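PDB 2OD6: hypothetical protein from Uncultured marine organism, which is of unknown function but forms a ferredoxin-like dimer that holds a 10-oxo fatty acid in its pocket, consistent with a role in binding lipid-like molecules. Local coordinates for residues S9-D14 and M63-K68; A3-T8 and R103-M108; V19-F24 and F59-T64. All blocks are in the same frame, centred on the assembly; numbering follows the deposited sequence.

In the fold
The three contacts fall on one four-stranded antiparallel sheet, ordered 44-52, 59-67, 7-15, 98-109. Contact 1 pairs its two central strands, and contact 2 continues outward from strand 7-15 to the edge strand 98-109; both touch the fatty acid. Contact 3 lays the start of helix 18-40 on strand 59-67 and shares Met63 and Thr64 with contact 1. The centre of contact 1 is about 13 Å from each of the others, whose centres lie about 26 Å apart on opposite sides of the chain's centre. Contacts 1 and 3 are nested inside the loop closed by contact 2, so the chain's terminal regions pair, and Arg103 of contact 2 joins contact 1 at the ligand's carboxyl group.

Contact 1 of 3, residues S9-D14 and M63-K68; sequences SFTTAD and MTYEYK. With OHA (10-oxohexadecanoic acid), chain E.
From one face of an antiparallel strand pair, Ser9, Tyr65 and Tyr67 turn their hydroxyl groups to one molecule of 10-oxohexadecanoic acid. Ser9 OG, placed anti to its own carbonyl carbon (chi1 -62°), donates a hydrogen bond of 2.8 Å to ligand O2. Tyr67 OH donates a second to the same carboxyl oxygen at 2.6 Å, and the Tyr67 ring presents its edge, in plane, to both O2 and Ser9 OG. Tyr65 is used differently: ligand C15 stands 4.0 Å above one face of its ring, offset toward the rim, while Tyr65 OH reaches the ketone oxygen O1 at 3.2 Å. Farther along, Thr11 and the selenomethionine Met63 cross obliquely. Thr11 CG2, anti to the backbone N, meets Met63 CE at 3.7 Å, and that methyl also rests 3.8 Å from ligand C10; Thr11 OG1 is hydrogen-bonded to Thr101. On the other face Phe10 and Thr64 cross obliquely and pack against the second subunit. The backbone pairs Ser9 with Tyr65 and Thr11 with Met63 set this register, with Met63 N to Thr11 O nearly straight (2.8 Å, 176°). Two hydroxyl donors on O2, with Arg103 close to O3, would probably favour the ionised acid, whereas the methyl groups and the tyrosine face suit its alkyl chain.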
# COMPACT_ATOMS: atom_id res chain seq x y z
N SER A 9 -0.80 3.37 -6.52
CA SER A 9 -1.46 4.38 -5.71
C SER A 9 -2.06 3.69 -4.49
O SER A 9 -2.56 2.56 -4.63
CB SER A 9 -2.52 5.05 -6.51
OG SER A 9 -1.98 5.71 -7.62
N PHE A 10 -2.01 4.36 -3.34
CA PHE A 10 -2.60 3.87 -2.10
C PHE A 10 -3.54 4.89 -1.65
O PHE A 10 -3.11 5.99 -1.32
CB PHE A 10 -1.55 3.67 -1.00
CG PHE A 10 -0.42 2.79 -1.41
CD1 PHE A 10 -0.51 1.41 -1.29
CD2 PHE A 10 0.73 3.33 -1.93
CE1 PHE A 10 0.54 0.60 -1.68
CE2 PHE A 10 1.79 2.52 -2.32
CZ PHE A 10 1.69 1.15 -2.21
N THR A 11 -4.82 4.59 -1.70
CA THR A 11 -5.82 5.58 -1.22
C THR A 11 -6.24 5.12 0.15
O THR A 11 -6.71 3.96 0.31
CB THR A 11 -6.99 5.61 -2.20
OG1 THR A 11 -6.52 6.04 -3.48
CG2 THR A 11 -8.10 6.51 -1.74
N THR A 12 -6.22 6.05 1.11
CA THR A 12 -6.70 5.79 2.45
C THR A 12 -8.02 6.50 2.57
O THR A 12 -8.14 7.71 2.26
CB THR A 12 -5.70 6.21 3.59
OG1 THR A 12 -4.49 5.47 3.43
CG2 THR A 12 -6.31 5.95 4.98
N ALA A 13 -9.02 5.73 2.97
CA ALA A 13 -10.37 6.19 3.15
C ALA A 13 -10.80 6.09 4.62
O ALA A 13 -10.83 5.00 5.18
CB ALA A 13 -11.22 5.35 2.26
N ASP A 14 -11.20 7.20 5.24
CA ASP A 14 -11.60 7.21 6.63
C ASP A 14 -13.03 7.60 6.75
O ASP A 14 -13.44 8.52 6.08
CB ASP A 14 -10.89 8.31 7.40
CG ASP A 14 -9.73 7.80 8.15
OD1 ASP A 14 -8.75 7.45 7.48
OD2 ASP A 14 -9.82 7.76 9.40
N MSE A 63 -6.88 1.22 -0.08
CA MSE A 63 -7.10 0.70 -1.40
C MSE A 63 -5.82 0.78 -2.25
O MSE A 63 -5.17 1.85 -2.34
CB MSE A 63 -8.26 1.47 -2.00
CG MSE A 63 -9.56 1.19 -1.23
SE MSE A 63 -11.01 2.09 -2.18
CE MSE A 63 -10.66 3.88 -1.76
N THR A 64 -5.40 -0.31 -2.85
CA THR A 64 -4.22 -0.25 -3.61
C THR A 64 -4.60 -0.47 -5.08
O THR A 64 -5.40 -1.34 -5.38
CB THR A 64 -3.18 -1.32 -3.16
OG1 THR A 64 -3.65 -2.59 -3.56
CG2 THR A 64 -2.97 -1.29 -1.64
N TYR A 65 -4.04 0.36 -5.96
CA TYR A 65 -4.19 0.23 -7.41
C TYR A 65 -2.82 -0.04 -8.00
O TYR A 65 -1.94 0.80 -7.92
CB TYR A 65 -4.73 1.53 -7.95
CG TYR A 65 -6.05 1.88 -7.42
CD1 TYR A 65 -6.14 2.58 -6.22
CD2 TYR A 65 -7.22 1.50 -8.06
CE1 TYR A 65 -7.39 2.94 -5.66
CE2 TYR A 65 -8.50 1.86 -7.50
CZ TYR A 65 -8.54 2.56 -6.31
OH TYR A 65 -9.74 2.89 -5.79
N GLU A 66 -2.60 -1.20 -8.57
CA GLU A 66 -1.31 -1.52 -9.12
C GLU A 66 -1.40 -1.42 -10.65
O GLU A 66 -2.06 -2.22 -11.27
CB GLU A 66 -0.91 -2.95 -8.74
CG GLU A 66 -0.41 -3.07 -7.31
CD GLU A 66 -0.26 -4.48 -6.86
OE1 GLU A 66 0.43 -5.30 -7.52
OE2 GLU A 66 -0.83 -4.76 -5.79
N TYR A 67 -0.71 -0.44 -11.22
CA TYR A 67 -0.68 -0.22 -12.64
C TYR A 67 0.60 -0.71 -13.33
O TYR A 67 1.68 -0.77 -12.73
CB TYR A 67 -0.85 1.25 -12.93
CG TYR A 67 -2.03 1.92 -12.24
CD1 TYR A 67 -3.31 1.79 -12.73
CD2 TYR A 67 -1.85 2.72 -11.11
CE1 TYR A 67 -4.40 2.42 -12.11
CE2 TYR A 67 -2.92 3.36 -10.51
CZ TYR A 67 -4.19 3.22 -11.04
OH TYR A 67 -5.26 3.86 -10.47
N LYS A 68 0.46 -1.02 -14.61
CA LYS A 68 1.57 -1.52 -15.43
C LYS A 68 2.69 -0.47 -15.51
O LYS A 68 3.87 -0.81 -15.53
CB LYS A 68 1.03 -1.83 -16.84
CG LYS A 68 1.88 -2.67 -17.78
CD LYS A 68 1.07 -2.97 -19.11
CE LYS A 68 1.46 -2.10 -20.34
NZ LYS A 68 0.70 -2.31 -21.71
O2 OHA E . -4.50 5.65 -8.82
C16 OHA E . -5.29 6.39 -8.24
O3 OHA E . -4.77 7.50 -7.75
C15 OHA E . -6.78 6.11 -8.11
C14 OHA E . -7.42 6.89 -6.95
C13 OHA E . -8.97 6.87 -6.92
C12 OHA E . -9.58 6.39 -5.59
C11 OHA E . -11.06 6.83 -5.35
C10 OHA E . -12.02 5.73 -4.84
C9 OHA E . -12.51 4.85 -6.01
C8 OHA E . -13.12 3.48 -5.64
C7 OHA E . -13.33 2.62 -6.89
O1 OHA E . -12.43 1.91 -7.32
C6 OHA E . -14.62 2.59 -7.68
C5 OHA E . -15.75 3.39 -7.02
C4 OHA E . -17.06 3.22 -7.83
C3 OHA E . -18.32 3.83 -7.19
C2 OHA E . -18.63 3.38 -5.76
C1 OHA E . -18.59 4.57 -4.80

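Contact 2 of 3, residues A3-T8 and R103-M108. With OHA (10-oxohexadecanoic acid), chain E.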
# COMPACT_ATOMS: atom_id res chain seq x y z
N ALA A 3 13.45 0.70 -16.19
CA ALA A 3 13.47 1.89 -17.06
C ALA A 3 12.08 2.49 -17.13
O ALA A 3 11.91 3.72 -17.08
CB ALA A 3 13.96 1.52 -18.45
N GLU A 4 11.10 1.61 -17.27
CA GLU A 4 9.69 1.99 -17.29
C GLU A 4 9.06 1.39 -16.05
O GLU A 4 8.62 0.26 -16.06
CB GLU A 4 9.05 1.46 -18.59
CG GLU A 4 7.62 1.93 -18.86
CD GLU A 4 7.53 3.41 -19.21
OE1 GLU A 4 8.22 3.86 -20.13
OE2 GLU A 4 6.74 4.10 -18.55
N PRO A 5 9.05 2.14 -14.94
CA PRO A 5 8.55 1.52 -13.70
C PRO A 5 7.05 1.37 -13.63
O PRO A 5 6.32 2.18 -14.21
CB PRO A 5 9.00 2.51 -12.62
CG PRO A 5 9.05 3.81 -13.31
CD PRO A 5 9.50 3.52 -14.72
N LYS A 6 6.61 0.36 -12.88
CA LYS A 6 5.23 0.25 -12.49
C LYS A 6 4.87 1.41 -11.59
O LYS A 6 5.71 2.02 -10.93
CB LYS A 6 4.97 -1.07 -11.76
CG LYS A 6 5.09 -2.25 -12.67
CD LYS A 6 5.45 -3.52 -11.98
CE LYS A 6 4.35 -4.12 -11.18
NZ LYS A 6 4.49 -5.62 -11.25
N PHE A 7 3.60 1.73 -11.59
CA PHE A 7 3.03 2.78 -10.76
C PHE A 7 2.00 2.15 -9.79
O PHE A 7 1.28 1.23 -10.20
CB PHE A 7 2.30 3.81 -11.64
CG PHE A 7 3.15 4.97 -12.07
CD1 PHE A 7 4.38 4.77 -12.66
CD2 PHE A 7 2.71 6.27 -11.86
CE1 PHE A 7 5.18 5.85 -13.06
CE2 PHE A 7 3.50 7.35 -12.27
CZ PHE A 7 4.73 7.13 -12.87
N THR A 8 1.96 2.63 -8.54
CA THR A 8 1.01 2.18 -7.51
C THR A 8 0.52 3.32 -6.68
O THR A 8 1.30 4.13 -6.22
CB THR A 8 1.64 1.15 -6.56
OG1 THR A 8 2.06 0.01 -7.32
CG2 THR A 8 0.63 0.63 -5.51
N ARG A 103 0.54 8.43 -4.37
CA ARG A 103 0.88 7.88 -5.68
C ARG A 103 2.39 7.68 -5.78
O ARG A 103 3.17 8.61 -5.48
CB ARG A 103 0.38 8.80 -6.78
CG ARG A 103 -1.12 9.09 -6.69
CD ARG A 103 -1.64 9.88 -7.87
NE ARG A 103 -3.08 9.69 -8.03
CZ ARG A 103 -4.02 10.39 -7.40
NH1 ARG A 103 -3.70 11.38 -6.57
NH2 ARG A 103 -5.30 10.11 -7.61
N CYS A 104 2.78 6.48 -6.22
CA CYS A 104 4.16 5.99 -6.19
C CYS A 104 4.63 5.39 -7.50
O CYS A 104 3.83 5.05 -8.35
CB CYS A 104 4.29 4.89 -5.11
SG CYS A 104 3.71 5.48 -3.48
N LEU A 105 5.95 5.30 -7.64
CA LEU A 105 6.65 4.43 -8.57
C LEU A 105 7.22 3.30 -7.78
O LEU A 105 7.72 3.50 -6.68
CB LEU A 105 7.92 5.09 -9.15
CG LEU A 105 7.99 6.55 -9.50
CD1 LEU A 105 9.36 6.81 -10.12
CD2 LEU A 105 6.88 6.84 -10.48
N VAL A 106 7.23 2.12 -8.37
CA VAL A 106 7.81 0.94 -7.73
C VAL A 106 9.33 1.01 -7.89
O VAL A 106 9.87 1.09 -9.00
CB VAL A 106 7.28 -0.35 -8.36
CG1 VAL A 106 7.94 -1.57 -7.71
CG2 VAL A 106 5.76 -0.41 -8.26
N VAL A 107 10.02 1.02 -6.75
CA VAL A 107 11.48 1.00 -6.69
C VAL A 107 12.00 -0.45 -6.77
O VAL A 107 12.91 -0.75 -7.52
CB VAL A 107 11.96 1.72 -5.39
CG1 VAL A 107 13.51 1.66 -5.22
CG2 VAL A 107 11.47 3.15 -5.43
N MSE A 108 11.41 -1.34 -5.97
CA MSE A 108 11.80 -2.75 -5.91
C MSE A 108 10.57 -3.60 -5.66
O MSE A 108 9.63 -3.15 -5.04
CB MSE A 108 12.82 -2.94 -4.78
CG MSE A 108 12.60 -4.11 -3.80
SE MSE A 108 14.11 -4.11 -2.52
CE MSE A 108 14.12 -2.27 -2.01
O2 OHA E . -4.50 5.65 -8.82
C16 OHA E . -5.29 6.39 -8.24
O3 OHA E . -4.77 7.50 -7.75
C15 OHA E . -6.78 6.11 -8.11
C14 OHA E . -7.42 6.89 -6.95
C13 OHA E . -8.97 6.87 -6.92
C12 OHA E . -9.58 6.39 -5.59
C11 OHA E . -11.06 6.83 -5.35
C10 OHA E . -12.02 5.73 -4.84
C9 OHA E . -12.51 4.85 -6.01
C8 OHA E . -13.12 3.48 -5.64
C7 OHA E . -13.33 2.62 -6.89
O1 OHA E . -12.43 1.91 -7.32
C6 OHA E . -14.62 2.59 -7.68
C5 OHA E . -15.75 3.39 -7.02
C4 OHA E . -17.06 3.22 -7.83
C3 OHA E . -18.32 3.83 -7.19
C2 OHA E . -18.63 3.38 -5.76
C1 OHA E . -18.59 4.57 -4.80
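An outer strand pair of a ferredoxin-like antiparallel sheet is the setting here: the start of strand 7-15 lies against edge strand 98-109, which pairs in turn with a strand of the second subunit, so that the sheet runs on across the dimer interface. Thr8 and Cys104 form a hydrogen-bonded pair, Cys104 N to Thr8 O at 2.8 Å lying in the carbonyl plane and the return bond from Thr8 N approaching Cys104 O from above its plane. One step beyond the non-hydrogen-bonded pair Phe7 and Leu105, Val106 N donates to Lys6 O at 3.0 Å and extends the ladder into the residues ahead of strand 7-15. Phe7 and Leu105 lie side by side, pointing the same way, and Leu105 CD2 sits over one face of the phenyl ring, 3.2 Å from both Phe7 CZ and Phe7 CE1. Phe7 chi1 (-92°) lies off a staggered position, consistent with the tight approach of Leu105 CD2; Trp53 of the second subunit also meets the Phe7 ring. Ahead of the strand, Val106 CG2 touches Lys6 CB at 3.6 Å, while Lys6 NZ forms a salt bridge with Glu109. Arg103 extends its chain from CG to NE toward the fatty acid, and in the conformer described here its NH2 comes within 2.7 Å of ligand carboxyl oxygen O3, with NE at 2.8 Å from that same oxygen.

Contact 3 of 3, residues V19-F24 and F59-T64; sequences VDMELF and FRVVMT
Two selenomethionines, one from each segment, carry this junction of helix and strand. Met63 SE and the Phe24 ring reach toward each other tip to tip, in a Met-aromatic contact made at the ring edge: SE lies in the ring plane, 3.9 Å from Phe24 CE2, and its direction from the centroid is 87° off the ring normal. One turn earlier, Met21, in one of its two conformers, extends beyond CG to reach Phe59 and Val61. Its SE comes within 3.9 Å of Phe59 CB, the two side chains crossing at about a right angle, and its methyl CE presses on Val61 CG1 at 3.5 Å, tighter than usual for two carbons. No hydrogen bond crosses between the two segments, which meet through apolar and Met-aromatic contacts.

Both helix side chains are aimed by the same torsion, CG anti to the backbone N (chi1 -164° for Met21 and -174° for Phe24), which sends them down to the sheet. The helical hydrogen bond from Phe24 N to Asp20 O holds the backbone from which the phenyl group springs, and Phe15 meets its ring from the neighbouring strand. An alanine in place of Phe24 would take away the ring edge that meets the Met63 selenium and would probably loosen a residue that also touches the fatty acid.

Farther out, Arg60 points away from the helix and forms a salt bridge with Asp14. The axes of the two short segments approach to 8.5 Å and run broadly the same way. Helix 18-40 belongs to the beta-alpha-beta crossover from strand 7-15 to strand 44-52, and strand 59-67 lies between those two, with Ala13 and Met49 flanking Val61 beneath the helix.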
# COMPACT_ATOMS: atom_id res chain seq x y z
N VAL A 19 -20.87 1.79 10.13
CA VAL A 19 -21.97 1.83 9.15
C VAL A 19 -21.46 2.47 7.86
O VAL A 19 -21.53 1.87 6.77
CB VAL A 19 -23.21 2.63 9.71
CG1 VAL A 19 -24.22 2.98 8.62
CG2 VAL A 19 -23.92 1.82 10.78
N ASP A 20 -20.87 3.66 7.97
CA ASP A 20 -20.47 4.39 6.77
C ASP A 20 -19.42 3.60 6.05
O ASP A 20 -19.47 3.45 4.82
CB ASP A 20 -19.85 5.71 7.09
CG ASP A 20 -20.87 6.68 7.42
OD1 ASP A 20 -22.03 6.21 7.32
OD2 ASP A 20 -20.52 7.82 7.74
N MSE A 21 -18.45 3.12 6.82
CA MSE A 21 -17.38 2.25 6.23
C MSE A 21 -17.90 1.04 5.49
O MSE A 21 -17.37 0.68 4.40
CB MSE A 21 -16.47 1.75 7.37
CG MSE A 21 -15.17 1.20 6.99
SE MSE A 21 -14.43 0.22 8.49
CE MSE A 21 -13.50 -0.93 7.29
N GLU A 22 -18.82 0.30 6.09
CA GLU A 22 -19.27 -0.93 5.41
C GLU A 22 -20.19 -0.56 4.23
O GLU A 22 -20.24 -1.27 3.24
CB GLU A 22 -20.01 -1.86 6.38
CG GLU A 22 -19.15 -2.59 7.41
CD GLU A 22 -18.01 -3.37 6.81
OE1 GLU A 22 -18.18 -4.00 5.75
OE2 GLU A 22 -16.92 -3.36 7.42
N LEU A 23 -20.93 0.54 4.34
CA LEU A 23 -21.71 1.01 3.16
C LEU A 23 -20.81 1.28 1.96
O LEU A 23 -21.13 0.93 0.81
CB LEU A 23 -22.54 2.26 3.53
CG LEU A 23 -23.86 2.17 4.30
CD1 LEU A 23 -24.26 3.50 5.01
CD2 LEU A 23 -25.02 1.70 3.39
N PHE A 24 -19.61 1.79 2.24
CA PHE A 24 -18.60 2.00 1.23
C PHE A 24 -18.04 0.73 0.70
O PHE A 24 -17.95 0.58 -0.53
CB PHE A 24 -17.46 2.87 1.80
CG PHE A 24 -16.45 3.25 0.80
CD1 PHE A 24 -16.68 4.34 -0.05
CD2 PHE A 24 -15.25 2.52 0.68
CE1 PHE A 24 -15.74 4.68 -1.01
CE2 PHE A 24 -14.32 2.86 -0.26
CZ PHE A 24 -14.57 3.91 -1.13
N PHE A 59 -12.09 3.95 11.49
CA PHE A 59 -12.72 3.16 10.47
C PHE A 59 -12.06 3.42 9.15
O PHE A 59 -12.31 4.42 8.53
CB PHE A 59 -14.20 3.52 10.50
CG PHE A 59 -14.78 3.34 11.81
CD1 PHE A 59 -15.04 2.08 12.29
CD2 PHE A 59 -14.91 4.41 12.65
CE1 PHE A 59 -15.53 1.90 13.60
CE2 PHE A 59 -15.41 4.26 13.97
CZ PHE A 59 -15.73 2.99 14.44
N ARG A 60 -11.25 2.49 8.62
CA ARG A 60 -10.33 2.92 7.64
C ARG A 60 -9.91 1.75 6.77
O ARG A 60 -9.66 0.70 7.25
CB ARG A 60 -9.10 3.58 8.35
CG ARG A 60 -8.00 4.16 7.46
CD ARG A 60 -6.80 4.77 8.29
NE ARG A 60 -7.20 5.90 9.18
CZ ARG A 60 -6.46 6.34 10.18
NH1 ARG A 60 -5.28 5.87 10.43
NH2 ARG A 60 -6.92 7.34 10.94
N VAL A 61 -9.91 2.01 5.49
CA VAL A 61 -9.41 1.02 4.50
C VAL A 61 -8.32 1.65 3.73
O VAL A 61 -8.31 2.82 3.48
CB VAL A 61 -10.54 0.52 3.59
CG1 VAL A 61 -11.62 -0.20 4.48
CG2 VAL A 61 -11.18 1.65 2.77
N VAL A 62 -7.37 0.83 3.29
CA VAL A 62 -6.43 1.26 2.29
C VAL A 62 -6.73 0.48 1.01
O VAL A 62 -6.77 -0.75 1.01
CB VAL A 62 -4.93 1.04 2.73
CG1 VAL A 62 -3.94 1.37 1.57
CG2 VAL A 62 -4.63 1.89 3.95
N MSE A 63 -6.88 1.22 -0.08
CA MSE A 63 -7.10 0.70 -1.40
C MSE A 63 -5.82 0.78 -2.25
O MSE A 63 -5.17 1.85 -2.34
CB MSE A 63 -8.26 1.47 -2.00
CG MSE A 63 -9.56 1.19 -1.23
SE MSE A 63 -11.01 2.09 -2.18
CE MSE A 63 -10.66 3.88 -1.76
N THR A 64 -5.40 -0.31 -2.85
CA THR A 64 -4.22 -0.25 -3.61
C THR A 64 -4.60 -0.47 -5.08
O THR A 64 -5.40 -1.34 -5.38
CB THR A 64 -3.18 -1.32 -3.16
OG1 THR A 64 -3.65 -2.59 -3.56
CG2 THR A 64 -2.97 -1.29 -1.64